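PDB 6AE2: Csm3 from Thermoplasma volcanium, which probably binds crRNA as a RAMP-superfamily subunit of the type III-A CRISPR-Cas (Csm) effector complex and may act as its endonuclease. Local coordinates for residues R165-V170 against R215-V220. Sequence-based numbering, arbitrary orientation.
Sequences RFIERV and RGYGSV
A buried cation-pi contact between Arg169 and Tyr217 ties strand 166-170, one half of a small two-stranded antiparallel sheet, to the glycine-rich loop 215-219 that leads from helix 190-205 toward strand 220-230. The Arg169 side chain crosses the Tyr217 side chain at about a right angle and lies over one face of the ring. Arg169 NE sits over the centre of the Tyr217 ring, 3.4 Å above its plane. Arg169 CZ is 4.0 Å from the Tyr217 centroid, close to the ring normal. The two planes are inclined by 40°, so the guanidinium is tilted over the ring, and Arg169 NH2 leans toward Tyr217 CD1 at 3.5 Å. A bend at chi3 (83°) turns the Arg169 guanidinium across the ring, while the aliphatic part stays in use: Arg169 CD makes a CH-pi contact 4.2 Å from the Tyr217 centroid. Ile167 meets the same ring at its edge, its CG2 lying 3.9 Å from Tyr217 CE2. Polar partners beyond the two segments hold the ends of both side chains and probably steady the pair. Arg169 NH1 forms a salt bridge with Glu148 and NH2 one with Asp129 of the second subunit, so its charge is probably well balanced, while Tyr217 OH is hydrogen-bonded to Glu152. Gly216 O lies near the guanidinium plane, 4.0 Å from Arg169 NH2, too far for a hydrogen bond; it is hydrogen-bonded to Thr40 instead. Gly216 and Gly218 both have positive phi, and they flank Tyr217 in the turning chain. The Arg-Gly-Tyr-Gly sequence fits the glycine-rich loop characteristic of RAMP proteins, here packed through its tyrosine against the small sheet beside the main antiparallel sheet.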
loop_
_atom_site.group_PDB
_atom_site.type_symbol
_atom_site.label_atom_id
_atom_site.label_comp_id
_atom_site.label_asym_id
_atom_site.label_seq_id
_atom_site.Cartn_x
_atom_site.Cartn_y
_atom_site.Cartn_z
ATOM N N ARG A 165 17.077 3.453 -11.026
ATOM C CA ARG A 165 16.889 2.021 -11.192
ATOM C C ARG A 165 15.423 1.708 -11.484
ATOM O O ARG A 165 14.534 2.546 -11.319
ATOM C CB ARG A 165 17.366 1.269 -9.949
ATOM C CG ARG A 165 16.754 1.759 -8.650
ATOM C CD ARG A 165 17.686 1.501 -7.478
ATOM N NE ARG A 165 18.115 0.107 -7.420
ATOM C CZ ARG A 165 17.473 -0.846 -6.749
ATOM N NH1 ARG A 165 16.369 -0.555 -6.075
ATOM N NH2 ARG A 165 17.937 -2.088 -6.753
ATOM N N PHE A 166 15.175 0.477 -11.923
ATOM C CA PHE A 166 13.851 0.043 -12.362
ATOM C C PHE A 166 13.384 -1.097 -11.468
ATOM O O PHE A 166 13.967 -2.184 -11.484
ATOM C CB PHE A 166 13.879 -0.379 -13.830
ATOM C CG PHE A 166 14.296 0.721 -14.760
ATOM C CD1 PHE A 166 15.637 0.976 -15.000
ATOM C CD2 PHE A 166 13.347 1.510 -15.384
ATOM C CE1 PHE A 166 16.021 1.992 -15.852
ATOM C CE2 PHE A 166 13.724 2.527 -16.237
ATOM C CZ PHE A 166 15.063 2.768 -16.472
ATOM N N ILE A 167 12.327 -0.852 -10.701
ATOM C CA ILE A 167 11.833 -1.792 -9.705
ATOM C C ILE A 167 10.529 -2.402 -10.197
ATOM O O ILE A 167 9.652 -1.696 -10.708
ATOM C CB ILE A 167 11.644 -1.102 -8.341
ATOM C CG1 ILE A 167 12.928 -0.370 -7.941
ATOM C CG2 ILE A 167 11.236 -2.112 -7.279
ATOM C CD1 ILE A 167 12.948 0.099 -6.504
ATOM N N GLU A 168 10.407 -3.717 -10.048
ATOM C CA GLU A 168 9.181 -4.414 -10.399
ATOM C C GLU A 168 8.175 -4.321 -9.260
ATOM O O GLU A 168 8.538 -4.330 -8.079
ATOM C CB GLU A 168 9.467 -5.884 -10.711
ATOM C CG GLU A 168 10.070 -6.134 -12.080
ATOM C CD GLU A 168 10.176 -7.613 -12.397
ATOM O OE1 GLU A 168 9.749 -8.433 -11.557
ATOM O OE2 GLU A 168 10.694 -7.954 -13.482
ATOM N N ARG A 169 6.899 -4.215 -9.626
ATOM C CA ARG A 169 5.808 -4.204 -8.662
ATOM C C ARG A 169 4.627 -4.978 -9.226
ATOM O O ARG A 169 4.436 -5.054 -10.443
ATOM C CB ARG A 169 5.343 -2.784 -8.295
ATOM C CG ARG A 169 6.445 -1.758 -8.111
ATOM C CD ARG A 169 5.910 -0.356 -8.310
ATOM N NE ARG A 169 5.274 0.160 -7.103
ATOM C CZ ARG A 169 4.452 1.203 -7.081
ATOM N NH1 ARG A 169 4.158 1.842 -8.206
ATOM N NH2 ARG A 169 3.922 1.604 -5.935
ATOM N N VAL A 170 3.837 -5.552 -8.326
ATOM C CA VAL A 170 2.581 -6.194 -8.690
ATOM C C VAL A 170 1.510 -5.114 -8.711
ATOM O O VAL A 170 1.244 -4.476 -7.686
ATOM C CB VAL A 170 2.225 -7.318 -7.706
ATOM C CG1 VAL A 170 1.014 -8.079 -8.198
ATOM C CG2 VAL A 170 3.411 -8.256 -7.515
ATOM N N ARG A 215 8.185 4.872 -0.072
ATOM C CA ARG A 215 7.864 5.353 -1.410
ATOM C C ARG A 215 6.397 5.165 -1.767
ATOM O O ARG A 215 5.971 5.633 -2.829
ATOM C CB ARG A 215 8.736 4.639 -2.447
ATOM C CG ARG A 215 10.231 4.773 -2.216
ATOM C CD ARG A 215 10.870 5.578 -3.331
ATOM N NE ARG A 215 12.320 5.413 -3.371
ATOM C CZ ARG A 215 13.137 6.193 -4.069
ATOM N NH1 ARG A 215 12.650 7.196 -4.787
ATOM N NH2 ARG A 215 14.444 5.971 -4.049
ATOM N N GLY A 216 5.620 4.499 -0.920
ATOM C CA GLY A 216 4.228 4.231 -1.203
ATOM C C GLY A 216 3.931 2.858 -1.760
ATOM O O GLY A 216 2.815 2.636 -2.243
ATOM N N TYR A 217 4.886 1.933 -1.714
ATOM C CA TYR A 217 4.666 0.592 -2.227
ATOM C C TYR A 217 3.859 -0.242 -1.234
ATOM O O TYR A 217 3.794 0.052 -0.039
ATOM C CB TYR A 217 5.990 -0.128 -2.498
ATOM C CG TYR A 217 6.834 0.376 -3.654
ATOM C CD1 TYR A 217 6.875 1.724 -3.996
ATOM C CD2 TYR A 217 7.612 -0.509 -4.392
ATOM C CE1 TYR A 217 7.660 2.170 -5.045
ATOM C CE2 TYR A 217 8.398 -0.072 -5.440
ATOM C CZ TYR A 217 8.419 1.265 -5.763
ATOM O OH TYR A 217 9.204 1.692 -6.809
ATOM N N GLY A 218 3.233 -1.294 -1.757
ATOM C CA GLY A 218 2.810 -2.413 -0.936
ATOM C C GLY A 218 1.654 -2.183 0.009
ATOM O O GLY A 218 1.566 -2.871 1.030
ATOM N N SER A 219 0.756 -1.248 -0.289
ATOM C CA SER A 219 -0.484 -1.181 0.472
ATOM C C SER A 219 -1.383 -2.332 0.049
ATOM O O SER A 219 -1.536 -2.607 -1.145
ATOM C CB SER A 219 -1.189 0.151 0.259
ATOM O OG SER A 219 -2.547 0.064 0.663
ATOM N N VAL A 220 -1.990 -2.992 1.028
ATOM C CA VAL A 220 -2.644 -4.275 0.817
ATOM C C VAL A 220 -3.953 -4.305 1.593
ATOM O O VAL A 220 -4.037 -3.784 2.710
ATOM C CB VAL A 220 -1.701 -5.422 1.239
ATOM C CG1 VAL A 220 -2.476 -6.644 1.671
ATOM C CG2 VAL A 220 -0.735 -5.754 0.106
#